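Local coordinates for 3-oxoacyl-[acyl-carrier-protein] synthase 3 (Micrococcus luteus NCTC 2665, PDB 4EWP) that probably catalyses the first condensation of fatty acid synthesis, in which acetyl-CoA and malonyl-ACP give 3-oxobutanoyl-ACP, CO2 and CoA, at residues S198-H204 / L232-Q238; P63-V67 / V148-R152; A124-V130 / V341-Q345; D85-T91 / A114-V119. All coordinates share one frame; numbering follows the deposited sequence.

Contact 1 of 4, residues S198-H204 / L232-Q238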
# COMPACT_ATOMS: atom_id res chain seq x y z
N SER A 198 13.79 12.18 -3.07
CA SER A 198 14.65 11.79 -4.18
C SER A 198 15.95 11.10 -3.76
O SER A 198 16.72 10.67 -4.62
CB SER A 198 14.97 13.00 -5.08
OG SER A 198 15.97 13.80 -4.48
N THR A 199 16.18 10.99 -2.45
CA THR A 199 17.44 10.42 -1.95
C THR A 199 17.67 8.96 -2.38
O THR A 199 18.77 8.59 -2.79
CB THR A 199 17.58 10.58 -0.42
OG1 THR A 199 17.69 11.97 -0.12
CG2 THR A 199 18.84 9.86 0.10
N ILE A 200 16.61 8.16 -2.30
CA ILE A 200 16.58 6.82 -2.85
C ILE A 200 15.34 6.82 -3.74
O ILE A 200 14.24 7.09 -3.26
CB ILE A 200 16.38 5.77 -1.73
CG1 ILE A 200 17.45 5.91 -0.65
CG2 ILE A 200 16.37 4.36 -2.29
CD1 ILE A 200 17.15 5.03 0.58
N SER A 201 15.50 6.52 -5.02
CA SER A 201 14.40 6.68 -5.96
C SER A 201 14.69 5.94 -7.26
O SER A 201 15.78 5.40 -7.43
CB SER A 201 14.17 8.16 -6.27
OG SER A 201 15.30 8.72 -6.92
N MET A 202 13.71 5.90 -8.16
CA MET A 202 13.89 5.28 -9.47
C MET A 202 14.54 6.30 -10.40
O MET A 202 14.45 7.49 -10.14
CB MET A 202 12.55 4.83 -10.05
CG MET A 202 11.72 3.95 -9.13
SD MET A 202 12.54 2.38 -8.78
CE MET A 202 12.49 1.58 -10.38
N THR A 203 15.16 5.84 -11.47
CA THR A 203 15.83 6.73 -12.43
C THR A 203 14.87 7.70 -13.11
O THR A 203 15.25 8.83 -13.46
CB THR A 203 16.57 5.93 -13.54
OG1 THR A 203 15.73 4.87 -14.01
CG2 THR A 203 17.87 5.34 -12.99
N HIS A 204 13.63 7.25 -13.33
CA HIS A 204 12.59 8.12 -13.89
C HIS A 204 11.21 7.48 -13.86
O HIS A 204 11.06 6.27 -13.69
CB HIS A 204 12.93 8.54 -15.33
CG HIS A 204 13.45 7.41 -16.17
ND1 HIS A 204 14.78 7.28 -16.50
CD2 HIS A 204 12.81 6.36 -16.74
CE1 HIS A 204 14.94 6.20 -17.24
NE2 HIS A 204 13.77 5.62 -17.39
N LEU A 232 15.73 2.42 -20.36
CA LEU A 232 14.46 3.14 -20.25
C LEU A 232 13.60 2.54 -19.13
O LEU A 232 12.86 3.25 -18.46
CB LEU A 232 13.70 3.11 -21.58
CG LEU A 232 13.97 4.25 -22.58
CD1 LEU A 232 15.25 5.02 -22.25
CD2 LEU A 232 14.02 3.73 -24.01
N TRP A 233 13.70 1.23 -18.94
CA TRP A 233 13.06 0.59 -17.80
C TRP A 233 13.58 1.27 -16.53
O TRP A 233 14.78 1.32 -16.30
CB TRP A 233 13.37 -0.90 -17.78
CG TRP A 233 12.85 -1.63 -16.57
CD1 TRP A 233 13.59 -2.17 -15.55
CD2 TRP A 233 11.48 -1.90 -16.24
NE1 TRP A 233 12.76 -2.76 -14.62
CE2 TRP A 233 11.46 -2.60 -15.02
CE3 TRP A 233 10.26 -1.61 -16.88
CZ2 TRP A 233 10.27 -3.03 -14.42
CZ3 TRP A 233 9.08 -2.03 -16.27
CH2 TRP A 233 9.10 -2.73 -15.06
N PRO A 234 12.68 1.83 -15.71
CA PRO A 234 13.14 2.54 -14.52
C PRO A 234 13.83 1.59 -13.55
O PRO A 234 13.37 0.46 -13.35
CB PRO A 234 11.84 3.05 -13.88
CG PRO A 234 10.83 3.04 -14.97
CD PRO A 234 11.21 1.88 -15.86
N THR A 235 14.93 2.05 -12.96
CA THR A 235 15.66 1.24 -12.01
C THR A 235 16.01 2.05 -10.77
O THR A 235 16.01 3.27 -10.80
CB THR A 235 16.94 0.67 -12.61
OG1 THR A 235 17.75 1.74 -13.12
CG2 THR A 235 16.61 -0.29 -13.73
N LEU A 236 16.32 1.34 -9.69
CA LEU A 236 16.61 1.94 -8.40
C LEU A 236 17.97 2.64 -8.39
O LEU A 236 18.92 2.22 -9.05
CB LEU A 236 16.55 0.85 -7.34
CG LEU A 236 15.83 1.06 -6.01
CD1 LEU A 236 14.57 1.84 -6.16
CD2 LEU A 236 15.54 -0.30 -5.38
N ARG A 237 18.05 3.74 -7.64
CA ARG A 237 19.29 4.50 -7.54
C ARG A 237 19.31 5.13 -6.15
O ARG A 237 18.26 5.27 -5.51
CB ARG A 237 19.35 5.54 -8.67
CG ARG A 237 19.68 6.97 -8.26
CD ARG A 237 18.46 7.74 -7.76
NE ARG A 237 18.76 8.48 -6.53
CZ ARG A 237 19.57 9.53 -6.47
NH1 ARG A 237 20.18 9.98 -7.56
NH2 ARG A 237 19.78 10.13 -5.31
N GLN A 238 20.49 5.50 -5.66
CA GLN A 238 20.55 6.21 -4.40
C GLN A 238 21.75 7.14 -4.29
O GLN A 238 22.80 6.91 -4.90
CB GLN A 238 20.57 5.23 -3.22
CG GLN A 238 21.92 4.55 -3.03
CD GLN A 238 21.98 3.71 -1.77
OE1 GLN A 238 21.10 3.79 -0.92
NE2 GLN A 238 23.02 2.90 -1.65
O HOH W 1 16.61 2.91 -15.52

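Contact 2 of 4, residues P63-V67 / V148-R152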
# COMPACT_ATOMS: atom_id res chain seq x y z
N PRO A 63 4.52 -13.15 -5.36
CA PRO A 63 3.50 -13.99 -4.71
C PRO A 63 4.00 -15.39 -4.33
O PRO A 63 3.58 -15.91 -3.30
CB PRO A 63 2.39 -14.09 -5.77
CG PRO A 63 2.53 -12.81 -6.56
CD PRO A 63 4.03 -12.58 -6.63
N VAL A 64 4.84 -15.99 -5.17
CA VAL A 64 5.42 -17.28 -4.84
C VAL A 64 6.23 -17.22 -3.54
O VAL A 64 6.02 -18.02 -2.62
CB VAL A 64 6.29 -17.80 -5.99
CG1 VAL A 64 7.19 -18.94 -5.52
CG2 VAL A 64 5.40 -18.28 -7.13
N MET A 65 7.14 -16.25 -3.46
CA MET A 65 7.99 -16.08 -2.29
C MET A 65 7.16 -15.72 -1.04
O MET A 65 7.39 -16.27 0.04
CB MET A 65 9.08 -15.03 -2.55
CG MET A 65 10.05 -15.42 -3.69
SD MET A 65 11.54 -14.41 -3.69
CE MET A 65 10.93 -12.84 -4.31
N ALA A 66 6.20 -14.81 -1.20
CA ALA A 66 5.37 -14.39 -0.08
C ALA A 66 4.62 -15.57 0.50
O ALA A 66 4.46 -15.70 1.72
CB ALA A 66 4.39 -13.28 -0.52
N VAL A 67 4.15 -16.45 -0.38
CA VAL A 67 3.34 -17.58 0.04
C VAL A 67 4.15 -18.60 0.85
O VAL A 67 3.70 -19.09 1.89
CB VAL A 67 2.66 -18.25 -1.18
CG1 VAL A 67 2.23 -19.70 -0.89
CG2 VAL A 67 1.49 -17.42 -1.63
N VAL A 148 3.83 -9.61 5.47
CA VAL A 148 4.87 -10.15 4.62
C VAL A 148 5.68 -9.01 4.03
O VAL A 148 5.14 -8.15 3.34
CB VAL A 148 4.29 -11.00 3.47
CG1 VAL A 148 5.42 -11.56 2.63
CG2 VAL A 148 3.48 -12.14 4.03
N GLY A 149 6.98 -9.00 4.30
CA GLY A 149 7.87 -8.08 3.62
C GLY A 149 8.49 -8.90 2.51
O GLY A 149 9.05 -9.96 2.78
N VAL A 150 8.36 -8.44 1.26
CA VAL A 150 8.78 -9.27 0.12
C VAL A 150 9.16 -8.43 -1.08
O VAL A 150 8.52 -7.43 -1.37
CB VAL A 150 7.67 -10.32 -0.26
CG1 VAL A 150 6.31 -9.65 -0.43
CG2 VAL A 150 8.06 -11.11 -1.51
N GLU A 151 10.23 -8.82 -1.76
CA GLU A 151 10.73 -8.05 -2.89
C GLU A 151 11.46 -8.95 -3.88
O GLU A 151 12.19 -9.86 -3.48
CB GLU A 151 11.73 -6.98 -2.43
CG GLU A 151 11.24 -6.00 -1.35
CD GLU A 151 10.32 -4.93 -1.88
OE1 GLU A 151 9.79 -5.07 -3.00
OE2 GLU A 151 10.11 -3.92 -1.18
N ARG A 152 11.26 -8.69 -5.16
CA ARG A 152 12.21 -9.18 -6.15
C ARG A 152 12.91 -7.94 -6.71
O ARG A 152 12.62 -7.49 -7.82
CB ARG A 152 11.55 -10.03 -7.25
CG ARG A 152 12.60 -10.80 -8.10
CD ARG A 152 12.01 -11.95 -8.90
NE ARG A 152 11.08 -11.50 -9.93
CZ ARG A 152 10.32 -12.31 -10.67
NH1 ARG A 152 10.35 -13.63 -10.50
NH2 ARG A 152 9.50 -11.78 -11.58

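Contact 3 of 4, residues A124-V130 / V341-Q345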
# COMPACT_ATOMS: atom_id res chain seq x y z
N ALA A 124 11.27 0.27 4.90
CA ALA A 124 10.63 0.36 6.21
C ALA A 124 9.31 -0.41 6.19
O ALA A 124 8.59 -0.45 7.18
CB ALA A 124 10.39 1.81 6.62
N GLY A 125 9.02 -1.04 5.05
CA GLY A 125 7.71 -1.65 4.81
C GLY A 125 7.26 -2.70 5.81
O GLY A 125 6.08 -2.78 6.17
N TYR A 126 8.19 -3.54 6.26
CA TYR A 126 7.82 -4.55 7.25
C TYR A 126 7.49 -3.90 8.60
O TYR A 126 6.50 -4.28 9.23
CB TYR A 126 8.93 -5.58 7.40
CG TYR A 126 8.91 -6.31 8.72
CD1 TYR A 126 9.67 -5.86 9.78
CD2 TYR A 126 8.15 -7.46 8.89
CE1 TYR A 126 9.68 -6.52 10.98
CE2 TYR A 126 8.15 -8.13 10.09
CZ TYR A 126 8.93 -7.66 11.13
OH TYR A 126 8.94 -8.30 12.35
N CYS A 127 8.27 -2.91 9.02
CA CYS A 127 7.97 -2.20 10.28
C CYS A 127 6.68 -1.38 10.20
O CYS A 127 5.98 -1.23 11.21
CB CYS A 127 9.15 -1.32 10.71
SG CYS A 127 10.54 -2.27 11.40
N TYR A 128 6.36 -0.85 9.02
CA TYR A 128 5.07 -0.19 8.78
C TYR A 128 3.97 -1.24 8.87
O TYR A 128 2.92 -1.01 9.45
CB TYR A 128 5.02 0.50 7.39
CG TYR A 128 5.37 1.98 7.38
CD1 TYR A 128 6.64 2.43 7.77
CD2 TYR A 128 4.43 2.93 6.97
CE1 TYR A 128 6.97 3.80 7.76
CE2 TYR A 128 4.74 4.30 6.97
CZ TYR A 128 6.00 4.73 7.35
OH TYR A 128 6.29 6.07 7.34
N GLY A 129 4.23 -2.42 8.30
CA GLY A 129 3.29 -3.52 8.36
C GLY A 129 3.00 -3.91 9.80
O GLY A 129 1.86 -4.16 10.18
N VAL A 130 4.04 -3.96 10.63
CA VAL A 130 3.87 -4.37 12.01
C VAL A 130 3.08 -3.31 12.78
O VAL A 130 2.22 -3.65 13.58
CB VAL A 130 5.23 -4.68 12.68
CG1 VAL A 130 5.10 -4.81 14.20
CG2 VAL A 130 5.83 -5.97 12.07
N VAL A 341 11.31 7.08 4.58
CA VAL A 341 10.43 6.58 5.63
C VAL A 341 11.19 5.65 6.59
O VAL A 341 12.21 5.06 6.23
CB VAL A 341 9.20 5.83 5.07
CG1 VAL A 341 8.29 6.79 4.29
CG2 VAL A 341 9.62 4.63 4.21
N TYR A 342 10.67 5.54 7.82
CA TYR A 342 11.26 4.66 8.83
C TYR A 342 10.21 4.15 9.81
O TYR A 342 9.19 4.79 10.03
CB TYR A 342 12.33 5.41 9.61
CG TYR A 342 11.82 6.65 10.31
CD1 TYR A 342 11.96 7.91 9.73
CD2 TYR A 342 11.20 6.57 11.55
CE1 TYR A 342 11.50 9.05 10.38
CE2 TYR A 342 10.74 7.70 12.19
CZ TYR A 342 10.89 8.94 11.60
OH TYR A 342 10.43 10.06 12.26
N GLY A 343 10.48 3.01 10.43
CA GLY A 343 9.61 2.46 11.45
C GLY A 343 10.40 1.58 12.42
O GLY A 343 11.33 0.87 12.00
N ALA A 344 10.04 1.64 13.71
CA ALA A 344 10.71 0.85 14.73
C ALA A 344 9.78 0.39 15.84
O ALA A 344 8.84 1.10 16.21
CB ALA A 344 11.89 1.64 15.33
N GLN A 345 10.09 -0.79 16.40
CA GLN A 345 9.39 -1.34 17.56
C GLN A 345 10.33 -2.19 18.39
O GLN A 345 11.30 -2.75 17.87
CB GLN A 345 8.23 -2.25 17.14
CG GLN A 345 7.16 -1.60 16.33
CD GLN A 345 7.35 -1.80 14.84
OE1 GLN A 345 8.25 -2.52 14.39
NE2 GLN A 345 6.49 -1.17 14.06

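Contact 4 of 4, residues D85-T91 / A114-V119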
# COMPACT_ATOMS: atom_id res chain seq x y z
N ASP A 85 -7.18 -12.91 9.78
CA ASP A 85 -8.24 -11.92 9.67
C ASP A 85 -7.80 -10.77 8.78
O ASP A 85 -8.60 -9.88 8.48
CB ASP A 85 -8.61 -11.34 11.04
CG ASP A 85 -8.98 -12.40 12.03
OD1 ASP A 85 -9.57 -13.43 11.62
OD2 ASP A 85 -8.68 -12.22 13.23
N ALA A 86 -6.52 -10.76 8.39
CA ALA A 86 -5.98 -9.73 7.51
C ALA A 86 -4.63 -10.14 6.94
O ALA A 86 -3.88 -10.88 7.59
CB ALA A 86 -5.85 -8.40 8.24
N VAL A 87 -4.32 -9.66 5.74
CA VAL A 87 -3.09 -10.02 5.06
C VAL A 87 -2.47 -8.73 4.56
O VAL A 87 -3.08 -8.03 3.76
CB VAL A 87 -3.35 -10.93 3.83
CG1 VAL A 87 -2.08 -11.15 3.05
CG2 VAL A 87 -3.96 -12.27 4.24
N ILE A 88 -1.28 -8.39 5.06
CA ILE A 88 -0.61 -7.16 4.65
C ILE A 88 0.68 -7.53 3.94
O ILE A 88 1.54 -8.22 4.50
CB ILE A 88 -0.27 -6.25 5.84
CG1 ILE A 88 -1.53 -5.92 6.64
CG2 ILE A 88 0.39 -4.97 5.37
CD1 ILE A 88 -1.27 -5.06 7.86
N VAL A 89 0.81 -7.09 2.70
CA VAL A 89 2.01 -7.41 1.94
C VAL A 89 2.76 -6.12 1.64
O VAL A 89 2.25 -5.21 0.99
CB VAL A 89 1.69 -8.13 0.63
CG1 VAL A 89 2.92 -8.15 -0.27
CG2 VAL A 89 1.15 -9.54 0.91
N SER A 90 3.98 -6.05 2.14
CA SER A 90 4.77 -4.86 1.96
C SER A 90 5.81 -5.10 0.88
O SER A 90 6.76 -5.84 1.08
CB SER A 90 5.40 -4.46 3.28
OG SER A 90 6.40 -3.50 3.04
N THR A 91 5.62 -4.47 -0.28
CA THR A 91 6.47 -4.70 -1.44
C THR A 91 6.37 -3.53 -2.42
O THR A 91 5.34 -2.87 -2.48
CB THR A 91 6.02 -5.96 -2.21
OG1 THR A 91 6.89 -6.18 -3.32
CG2 THR A 91 4.62 -5.79 -2.74
N ALA A 114 -10.38 -13.08 4.05
CA ALA A 114 -9.70 -11.99 4.76
C ALA A 114 -9.34 -10.81 3.85
O ALA A 114 -8.95 -11.00 2.69
CB ALA A 114 -8.47 -12.50 5.48
N PRO A 115 -9.48 -9.58 4.37
CA PRO A 115 -9.04 -8.38 3.64
C PRO A 115 -7.53 -8.49 3.38
O PRO A 115 -6.78 -9.05 4.19
CB PRO A 115 -9.33 -7.24 4.63
CG PRO A 115 -9.37 -7.92 6.00
CD PRO A 115 -9.97 -9.27 5.72
N ALA A 116 -7.09 -7.96 2.25
CA ALA A 116 -5.74 -8.17 1.78
C ALA A 116 -5.35 -6.93 1.01
O ALA A 116 -6.07 -6.53 0.10
CB ALA A 116 -5.71 -9.39 0.87
N TYR A 117 -4.22 -6.32 1.37
CA TYR A 117 -3.73 -5.16 0.62
C TYR A 117 -2.21 -5.08 0.63
O TYR A 117 -1.57 -5.61 1.54
CB TYR A 117 -4.32 -3.86 1.17
CG TYR A 117 -3.98 -3.52 2.62
CD1 TYR A 117 -2.96 -2.63 2.94
CD2 TYR A 117 -4.70 -4.07 3.67
CE1 TYR A 117 -2.67 -2.30 4.27
CE2 TYR A 117 -4.43 -3.75 4.99
CZ TYR A 117 -3.43 -2.87 5.28
OH TYR A 117 -3.17 -2.57 6.59
N ASP A 118 -1.64 -4.42 -0.37
CA ASP A 118 -0.20 -4.15 -0.41
C ASP A 118 0.04 -2.77 0.16
O ASP A 118 -0.84 -1.90 0.08
CB ASP A 118 0.35 -4.16 -1.84
CG ASP A 118 0.26 -5.52 -2.52
OD1 ASP A 118 -0.13 -6.53 -1.86
OD2 ASP A 118 0.60 -5.59 -3.72
N VAL A 119 1.22 -2.57 0.73
CA VAL A 119 1.65 -1.31 1.32
C VAL A 119 2.93 -0.85 0.63
O VAL A 119 3.76 -1.67 0.25
CB VAL A 119 1.93 -1.50 2.83
CG1 VAL A 119 2.93 -0.48 3.32
CG2 VAL A 119 0.65 -1.42 3.62
O HOH W 2 6.61 -1.43 1.21

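Contact 1 of 4, residues S198-H204 / L232-Q238
Ser-201 and Arg-237 form the hydrogen-bonded pair of a short antiparallel ladder: Ser-201 N donates to Arg-237 O over 3.1 Å, and Arg-237 N donates back to Ser-201 O. Non-hydrogen-bonded pairs flank it, Ile-200 with Gln-238 and Met-202 with Leu-236. One residue beyond Met-202, Thr-203 N donates to Thr-235 O at 2.8 Å and prolongs the pairing.

Polar side chains clasp both ends. The Arg-237 chain, bent at chi2 (-83°), passes over Ser-201, with its CD 3.4 Å from Ser-201 OG. Its NH2 then bonds to Thr-199 O at 3.1 Å; that oxygen sits near the guanidinium plane, while the donor stands above the carbonyl plane. A leucine in place of Arg-237 would probably leave Thr-199 O without this donor and the chain just before the strand freer to shift. At the other end His-204 NE2 donates to Leu-232 O, 2.8 Å away and close to the ring plane. One water links Thr-203 OG1 and Thr-235 OG1, and donates to Trp-233 O.

Apolar contact centres on Met-202, doubly bent at chi2 and chi3. Its SD lies 3.4 Å from Leu-236 CD1, and its CE lies 3.9 Å from Pro-234 CB. Thr-98 of the second subunit packs on both Met-202 and Leu-236, and the Glu-214 carboxylate of that subunit accepts a hydrogen bond from Trp-233 N.

The arrangement is a two-stranded antiparallel ribbon whose strands are joined by a connection containing helix 206-219, set at the dimer interface, with the Ile-200 side chain about 6 Å from that of Cys-123, the predicted active-site cysteine.

Contact 2 of 4, residues P63-V67 / V148-R152
Met-65 leans from its helix onto segment 148-152, and its side chain can be followed atom by atom. CB faces Val-150, 4.2 Å from Val-150 CG2. CG and SD carry the chain onward, chi2 nearly extended at -165°. The bend at chi3 (-73°) swings the methyl back to the strand, where CE comes 3.3 Å from Glu-151 O and also touches Arg-152 CB at 4.1 Å. The terminal methyl thus rests against the Glu-151 carbonyl, and Ala-172 of the neighbouring strand packs on the Met-65 side chain as well.

One residue on, Ala-66 takes the closest approach of the two backbones, its CA 6.2 Å from Val-150 CA. Its methyl meets two valines: Ala-66 CB is 3.7 Å from Val-148 CG1 and 4.1 Å from Val-150 CG1. No hydrogen bond crosses here; the surfaces meet by van der Waals packing, mostly apolar.

The polar ends on the strand turn to other partners. Glu-151 OE1 accepts from Thr-93 and Val-92 N, and Arg-152 makes a salt bridge with Asp-155.

The axes of helix segment 63-67 and strand segment 148-152 come within 8.2 Å and run roughly antiparallel. This is helix-on-sheet packing against the central strand of a five-stranded mixed sheet, as in the layered alpha/beta architecture of the thiolase fold.

Contact 3 of 4, residues A124-V130 / V341-Q345
Gln-345 sends its side chain toward helix 125-130 with CG anti to the carbonyl carbon (chi1 -61°), and a sharp bend at chi2 (96°) lays the amide beside Cys-127 and Val-130. NE2 donates to Cys-127 O over 2.9 Å, and the acceptor lies close to the plane of the amide. Val-130 CG1 touches the same group, 3.8 Å from Gln-345 CD. Further bonds join Gln-345 OE1 to Gln-333 NE2 and Gln-345 NE2 to Ser-188 OG, so this buried amide is fixed in rotation from both its ends.

Next to this amide the helix settles on a strand residue without a side chain. Cys-127 CB rests 3.3 Å from Gly-343 O, and a CB on Gly-343 would be pressed against Cys-127 CB; the glycine lets helix and strand come together. Ala-124 CB lies on the strand backbone, 3.7 Å from Tyr-342 CA, and also meets Val-341 CG2 at 3.8 Å.

Tyr-128 starts away from the strand, yet the end of its side chain comes back to it. The side chain crosses Val-341 at about a right angle: OH is 3.7 Å from Val-341 CB, and CE1 is 3.3 Å from Tyr-342 O. The hydroxyl bonds to Gly-191 O and to Ala-116 N of the second subunit, and the ring meets Trp-190 edge-to-face.

Helix 125-138, which begins just after the predicted active-site Cys-123, is thus buried between the two five-stranded sheets: Ile-88 touches its Gln-132, strand 341-348 packs against it, helix 311-322 meets Tyr-126 and Cys-127, and helix 240-262 covers the strand's far side at Tyr-342 and Ala-344.

Contact 4 of 4, residues D85-T91 / A114-V119
Ile-88 and Tyr-117 lie side by side on one face of a parallel strand pair, and here the packing is close. Ile-88 has CG1 anti to the carbonyl carbon (chi1 -56°), which lays the branch along the phenol: CG1 is 3.8 Å from Tyr-117 CZ, and CD1 is 3.4 Å from Tyr-117 OH. The other branch, CG2, meets Val-119 CG2 at 4.0 Å. Replacing Ile-88 with alanine would probably leave the Tyr-117 ring unsupported along that side and open a gap toward Val-119. Gln-132 holds the phenol oxygen by a hydrogen bond.

On the other face Val-87 sits against Ala-116, and Val-89 lies alongside Asp-118, its CB 3.5 Å from Asp-118 OD1. Asp-118 OD2 and OD1 accept hydrogen bonds from Ala-101 N and Ala-102 N, so the buried carboxylate grips the start of helix 101-108. Four backbone bonds run through this middle part, from Val-87 N to Pro-115 O through Val-119 N to Val-89 O; the straightest joins Val-89 N to Tyr-117 O at 3.0 Å, with an N-H...O angle of 172°.

Pairing slackens at the C-terminal end. Thr-91 N makes only a weak bond to Val-119 O, at 3.4 Å, and a water beside it donates to Val-119 O and is bonded to Ser-90 OG.

Helix 101-108 links the two strands in a beta-alpha-beta crossover. Strand 116-120 is the sheet's edge within the chain, and at Asp-118 it pairs antiparallel with the second subunit, continuing the sheet across the dimer as in thiolase-fold enzymes.

How the contacts relate
From the N terminus, contact 2 opens first, at 63-67. Contact 4 then opens and closes between 85 and 119, nested inside the loop that contact 2 shuts at 148-152. Contact 3 opens at 124-130, before contact 2 has closed, so the two cross. Contact 1 forms next, nested within the long loop that contact 3 completes at 341-345. Contacts 2 and 4 share one sheet, where Val-148 lies beside Ile-88 and Ser-90. Contact 3 ties the helix following strand 116-120 to the C-terminal sheet, and touches contact 4 where Gly-125 meets Ser-90. Contact 1 stands apart, its centre 21 Å or more from the others. All four reach the second subunit, contact 2 through Arg-152 alone.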